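Local coordinates for DNA ligase D 3'-phosphoesterase domain-containing protein (Methanocella paludicola, PDB 5DMP), which probably trims the 3' ends of broken DNA by phosphodiester and phosphomonoester hydrolysis during archaeal non-homologous end joining, at residues A[6-11]-A[16-21]; A[62-67]-A[72-77]. All coordinates share one frame; numbering follows the deposited sequence.

Contact 1. Residues A[6-11]-A[16-21]. With VN4 (oxido(dioxo)vanadium), chain J.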
loop_
_atom_site.group_PDB
_atom_site.type_symbol
_atom_site.label_atom_id
_atom_site.label_comp_id
_atom_site.label_asym_id
_atom_site.label_seq_id
_atom_site.Cartn_x
_atom_site.Cartn_y
_atom_site.Cartn_z
ATOM N N TYR A 6 -4.177 5.352 5.084
ATOM C CA TYR A 6 -3.578 4.496 4.005
ATOM C C TYR A 6 -2.326 5.274 3.583
ATOM O O TYR A 6 -2.348 6.545 3.443
ATOM C CB TYR A 6 -4.628 4.404 2.862
ATOM C CG TYR A 6 -3.997 4.478 1.510
ATOM C CD1 TYR A 6 -3.206 3.390 1.047
ATOM C CD2 TYR A 6 -4.163 5.598 0.698
ATOM C CE1 TYR A 6 -2.557 3.444 -0.201
ATOM C CE2 TYR A 6 -3.512 5.683 -0.572
ATOM C CZ TYR A 6 -2.730 4.601 -1.016
ATOM O OH TYR A 6 -2.119 4.683 -2.265
ATOM N N VAL A 7 -1.213 4.565 3.420
ATOM C CA VAL A 7 0.003 5.199 2.883
ATOM C C VAL A 7 0.764 4.168 2.045
ATOM O O VAL A 7 0.721 2.954 2.332
ATOM C CB VAL A 7 0.894 5.717 4.070
ATOM C CG1 VAL A 7 1.234 4.580 5.063
ATOM C CG2 VAL A 7 2.157 6.463 3.537
ATOM N N ILE A 8 1.463 4.643 1.021
ATOM C CA ILE A 8 2.447 3.838 0.340
ATOM C C ILE A 8 3.739 4.639 0.377
ATOM O O ILE A 8 3.783 5.839 -0.053
ATOM C CB ILE A 8 2.067 3.604 -1.166
ATOM C CG1 ILE A 8 0.824 2.637 -1.216
ATOM C CG2 ILE A 8 3.314 3.013 -1.886
ATOM C CD1 ILE A 8 0.229 2.319 -2.629
ATOM N N GLN A 9 4.793 3.980 0.831
ATOM C CA GLN A 9 6.122 4.608 0.747
ATOM C C GLN A 9 6.889 3.897 -0.356
ATOM O O GLN A 9 6.831 2.665 -0.466
ATOM C CB GLN A 9 6.827 4.505 2.073
ATOM C CG GLN A 9 6.336 5.631 3.027
ATOM C CD GLN A 9 6.374 5.276 4.484
ATOM O OE1 GLN A 9 5.946 4.195 4.925
ATOM N NE2 GLN A 9 6.832 6.252 5.300
ATOM N N LYS A 10 7.566 4.684 -1.187
ATOM C CA LYS A 10 8.442 4.106 -2.231
ATOM C C LYS A 10 9.816 4.038 -1.579
ATOM O O LYS A 10 10.309 5.019 -0.943
ATOM C CB LYS A 10 8.411 4.984 -3.508
ATOM C CG LYS A 10 9.258 4.387 -4.656
ATOM C CD LYS A 10 9.102 5.291 -5.895
ATOM C CE LYS A 10 9.957 4.761 -7.083
ATOM N NZ LYS A 10 9.790 5.746 -8.198
ATOM N N HIS A 11 10.470 2.867 -1.693
ATOM C CA HIS A 11 11.552 2.593 -0.830
ATOM C C HIS A 11 12.705 2.069 -1.659
ATOM O O HIS A 11 12.642 0.976 -2.253
ATOM C CB HIS A 11 11.122 1.581 0.214
ATOM C CG HIS A 11 12.053 1.513 1.376
ATOM N ND1 HIS A 11 11.666 1.040 2.610
ATOM C CD2 HIS A 11 13.352 1.863 1.492
ATOM C CE1 HIS A 11 12.689 1.128 3.444
ATOM N NE2 HIS A 11 13.728 1.609 2.783
ATOM N N LEU A 16 14.520 -1.661 -5.279
ATOM C CA LEU A 16 13.417 -0.710 -5.252
ATOM C C LEU A 16 12.105 -1.477 -4.932
ATOM O O LEU A 16 11.812 -2.481 -5.584
ATOM C CB LEU A 16 13.357 -0.001 -6.604
ATOM C CG LEU A 16 12.486 1.239 -6.778
ATOM C CD1 LEU A 16 12.779 1.923 -8.110
ATOM C CD2 LEU A 16 11.029 0.847 -6.698
ATOM N N HIS A 17 11.343 -1.058 -3.918
ATOM C CA HIS A 17 10.049 -1.638 -3.687
ATOM C C HIS A 17 9.089 -0.619 -3.047
ATOM O O HIS A 17 9.466 0.529 -2.779
ATOM C CB HIS A 17 10.143 -2.896 -2.789
ATOM C CG HIS A 17 10.599 -2.600 -1.378
ATOM N ND1 HIS A 17 11.913 -2.365 -1.069
ATOM C CD2 HIS A 17 9.907 -2.424 -0.230
ATOM C CE1 HIS A 17 12.029 -2.121 0.233
ATOM N NE2 HIS A 17 10.818 -2.123 0.761
ATOM N N TYR A 18 7.837 -1.010 -2.886
ATOM C CA TYR A 18 6.852 -0.088 -2.335
ATOM C C TYR A 18 6.418 -0.738 -1.032
ATOM O O TYR A 18 6.475 -1.972 -0.900
ATOM C CB TYR A 18 5.691 0.173 -3.294
ATOM C CG TYR A 18 6.144 0.929 -4.531
ATOM C CD1 TYR A 18 6.937 0.294 -5.525
ATOM C CD2 TYR A 18 5.741 2.253 -4.743
ATOM C CE1 TYR A 18 7.350 1.010 -6.655
ATOM C CE2 TYR A 18 6.142 2.988 -5.877
ATOM C CZ TYR A 18 6.948 2.347 -6.823
ATOM O OH TYR A 18 7.349 3.066 -7.953
ATOM N N ASP A 19 6.094 0.062 -0.030
ATOM C CA ASP A 19 5.532 -0.492 1.205
ATOM C C ASP A 19 4.153 0.060 1.305
ATOM O O ASP A 19 3.947 1.292 1.395
ATOM C CB ASP A 19 6.344 -0.031 2.406
ATOM C CG ASP A 19 7.731 -0.632 2.386
ATOM O OD1 ASP A 19 7.743 -1.879 2.418
ATOM O OD2 ASP A 19 8.731 0.120 2.297
ATOM N N LEU A 20 3.172 -0.834 1.329
ATOM C CA LEU A 20 1.797 -0.421 1.522
ATOM C C LEU A 20 1.408 -0.561 3.011
ATOM O O LEU A 20 1.708 -1.596 3.614
ATOM C CB LEU A 20 0.850 -1.397 0.749
ATOM C CG LEU A 20 -0.618 -1.310 1.099
ATOM C CD1 LEU A 20 -1.215 0.043 0.552
ATOM C CD2 LEU A 20 -1.302 -2.491 0.386
ATOM N N ARG A 21 0.698 0.432 3.570
ATOM C CA ARG A 21 0.303 0.256 5.009
ATOM C C ARG A 21 -1.096 0.738 5.227
ATOM O O ARG A 21 -1.580 1.717 4.611
ATOM C CB ARG A 21 1.289 1.081 5.945
ATOM C CG ARG A 21 2.703 1.108 5.476
ATOM C CD ARG A 21 3.600 1.826 6.601
ATOM N NE ARG A 21 4.933 1.989 6.076
ATOM C CZ ARG A 21 5.899 1.080 6.065
ATOM N NH1 ARG A 21 5.724 -0.149 6.584
ATOM N NH2 ARG A 21 7.034 1.369 5.535
HETATM V V VN4 J . 10.344 0.315 6.557
HETATM O O1 VN4 J . 10.824 0.432 8.411
HETATM O O2 VN4 J . 10.859 1.975 5.710
HETATM O O3 VN4 J . 9.510 -1.233 5.843
HETATM O O HOH W 1 6.894 5.563 -8.968
#

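Contact 2. Residues A[62-67]-A[72-77]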
loop_
_atom_site.group_PDB
_atom_site.type_symbol
_atom_site.label_atom_id
_atom_site.label_comp_id
_atom_site.label_asym_id
_atom_site.label_seq_id
_atom_site.Cartn_x
_atom_site.Cartn_y
_atom_site.Cartn_z
ATOM N N GLY A 62 12.733 10.319 4.072
ATOM C CA GLY A 62 14.146 10.659 4.451
ATOM C C GLY A 62 15.007 9.418 4.267
ATOM O O GLY A 62 14.675 8.545 3.477
ATOM N N VAL A 63 16.076 9.290 5.036
ATOM C CA VAL A 63 17.055 8.250 4.764
ATOM C C VAL A 63 17.281 7.467 6.039
ATOM O O VAL A 63 17.430 8.060 7.105
ATOM C CB VAL A 63 18.398 8.881 4.325
ATOM C CG1 VAL A 63 19.497 7.825 4.257
ATOM C CG2 VAL A 63 18.224 9.611 2.973
ATOM N N ILE A 64 17.280 6.134 5.900
ATOM C CA ILE A 64 17.602 5.204 7.021
ATOM C C ILE A 64 18.995 4.639 6.737
ATOM O O ILE A 64 19.295 4.318 5.570
ATOM C CB ILE A 64 16.530 4.132 7.192
ATOM C CG1 ILE A 64 15.215 4.819 7.657
ATOM C CG2 ILE A 64 16.992 3.084 8.255
ATOM C CD1 ILE A 64 14.032 3.878 7.725
ATOM N N PRO A 65 19.885 4.582 7.758
ATOM C CA PRO A 65 21.274 4.120 7.445
ATOM C C PRO A 65 21.308 2.745 6.746
ATOM O O PRO A 65 20.558 1.814 7.128
ATOM C CB PRO A 65 21.934 4.035 8.823
ATOM C CG PRO A 65 21.194 5.082 9.634
ATOM C CD PRO A 65 19.747 5.042 9.157
ATOM N N GLU A 66 22.143 2.680 5.716
ATOM C CA GLU A 66 22.454 1.463 4.969
ATOM C C GLU A 66 22.895 0.400 5.955
ATOM O O GLU A 66 23.704 0.662 6.861
ATOM C CB GLU A 66 23.591 1.742 3.974
ATOM C CG GLU A 66 23.309 1.196 2.577
ATOM C CD GLU A 66 22.056 1.812 1.947
ATOM O OE1 GLU A 66 21.999 3.049 1.764
ATOM O OE2 GLU A 66 21.110 1.065 1.632
ATOM N N GLY A 67 22.316 -0.769 5.834
ATOM C CA GLY A 67 22.636 -1.863 6.753
ATOM C C GLY A 67 21.616 -2.066 7.858
ATOM O O GLY A 67 21.714 -3.059 8.597
ATOM N N GLY A 72 18.127 2.701 3.419
ATOM C CA GLY A 72 17.920 3.330 2.095
ATOM C C GLY A 72 17.053 4.597 2.164
ATOM O O GLY A 72 16.975 5.268 3.226
ATOM N N THR A 73 16.449 4.936 1.036
ATOM C CA THR A 73 15.708 6.211 0.900
ATOM C C THR A 73 14.243 5.873 0.905
ATOM O O THR A 73 13.836 4.962 0.237
ATOM C CB THR A 73 16.012 6.886 -0.427
ATOM O OG1 THR A 73 17.426 7.009 -0.545
ATOM C CG2 THR A 73 15.434 8.306 -0.432
ATOM N N VAL A 74 13.469 6.638 1.669
ATOM C CA VAL A 74 12.049 6.407 1.827
ATOM C C VAL A 74 11.319 7.656 1.379
ATOM O O VAL A 74 11.597 8.765 1.880
ATOM C CB VAL A 74 11.694 6.153 3.297
ATOM C CG1 VAL A 74 10.184 5.954 3.488
ATOM C CG2 VAL A 74 12.510 4.944 3.806
ATOM N N MET A 75 10.405 7.468 0.440
ATOM C CA MET A 75 9.575 8.537 -0.076
ATOM C C MET A 75 8.136 8.268 0.296
ATOM O O MET A 75 7.681 7.126 0.166
ATOM C CB MET A 75 9.669 8.535 -1.618
ATOM C CG MET A 75 8.549 9.366 -2.260
ATOM S SD MET A 75 8.463 9.183 -4.063
ATOM C CE MET A 75 10.084 9.824 -4.553
ATOM N N VAL A 76 7.380 9.285 0.696
ATOM C CA VAL A 76 5.955 9.086 0.928
ATOM C C VAL A 76 5.343 9.261 -0.438
ATOM O O VAL A 76 5.219 10.371 -0.967
ATOM C CB VAL A 76 5.348 10.073 1.975
ATOM C CG1 VAL A 76 3.837 9.827 2.064
ATOM C CG2 VAL A 76 6.011 9.755 3.341
ATOM N N TRP A 77 5.015 8.125 -1.039
ATOM C CA TRP A 77 4.628 8.062 -2.426
ATOM C C TRP A 77 3.127 8.331 -2.627
ATOM O O TRP A 77 2.738 8.918 -3.633
ATOM C CB TRP A 77 5.145 6.705 -3.041
ATOM C CG TRP A 77 4.849 6.551 -4.535
ATOM C CD1 TRP A 77 5.689 6.880 -5.597
ATOM C CD2 TRP A 77 3.634 5.996 -5.128
ATOM N NE1 TRP A 77 5.049 6.523 -6.816
ATOM C CE2 TRP A 77 3.795 6.036 -6.545
ATOM C CE3 TRP A 77 2.429 5.503 -4.591
ATOM C CZ2 TRP A 77 2.786 5.565 -7.429
ATOM C CZ3 TRP A 77 1.414 5.024 -5.459
ATOM C CH2 TRP A 77 1.622 5.085 -6.888
#

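Contact 1. Residues A[6-11]-A[16-21]
Two polar side-chain pairs, Q9 with R21 and H11 with D19, bridge the strands on the face that meets the vanadate. R21 grips Q9 side-on: NE donates to OE1 at 2.7 Å, straight along the amide C=O, while NH2 reaches the same oxygen from well above the amide plane, the two flat groups standing nearly perpendicular (85°). The amide nitrogen of Q9 is held by the carbonyls of Y57 and F60, which fixes the flip. Beside this, H11 ND1 donates in its ring plane to D19 OD2 at 3.1 Å; CG of H11, anti to the backbone N (chi1 -164°), takes the ring out beside D19, where ND1 can reach OD2.

Backbone bonds tie V7 to R21, Q9 to D19 and H11 to H17, as in antiparallel strands, here the two arms of a hairpin.

Aromatic and apolar contacts add to this. H11 CB sits over one face of the H17 ring. On the other side of the sheet the extended K10 chain runs alongside Y18, with CG 4.0 Å from the ring centroid; a water joins K10 NZ to Y18 OH. L20 CD1 meets both the Y6 ring edge (CE1) and I8 CG1, 3.7 Å from each.

H11 CE1 lies 3.0 Å from vanadate O2, and a magnesium ion lies close to the H11 side chain. D19 holds the H11 ring and Q9 the R21 guanidinium, positioning both beside the vanadate, as would probably suit a phosphate.

Contact 2. Residues A[62-67]-A[72-77]
I64 and V74 project from the same face of the strand pair, their tips meeting loosely, with CD1 of I64 4.3 Å from CG2 of V74. In I64 the CG1 branch lies beside the backbone N (chi1 -67°), and its extended end carries CD1 to the valine. Y57 also touches I64, while F60, Q9 and H11 pack on V74, whose side chain borders the vanadate pocket.

V63 and T73 leave from the other face as a non-hydrogen-bonded pair. They scarcely meet: V63 CG2 stays 4.4 Å from T73 OG1, and CG1 lies nearer the G72 carbonyl, 3.7 Å from its oxygen. T73 packs instead against helix 162-167.

The frame is an antiparallel beta hairpin, with G62 bonded to V74 and I64 to G72 through both N-H and C=O. The bond from G72 N to I64 O is 2.9 Å long.

At the backbone angles of G72 (phi 116°) a side chain would press against the carbonyl O of the residue before. E66, its chain bent at chi2 (61°), brings its carboxylate back beside this residue, OE2 lying 3.8 Å from G72 N in a contact too long for a hydrogen bond.

How the contacts relate
Contact 1 closes before contact 2 opens along the chain, and their centres lie 11 Å apart. Both are hairpins of the same antiparallel sheet, joined where strand 5-12 runs beside strand 72-84. Backbone bonds run along the seam: K10 N meets M75 O at 2.8 Å and I8 O meets W77 N at the same distance, both probable hydrogen bonds. The side chains of V74 and W77 also pack on strand 5-12. Contact 1 is buried near the middle of the chain, whereas contact 2 is partly exposed, about 16 Å from the chain's centre. V74 brings the second hairpin to the vanadate pocket beside H11, D19 and R21, and H53 and Y57 complete it.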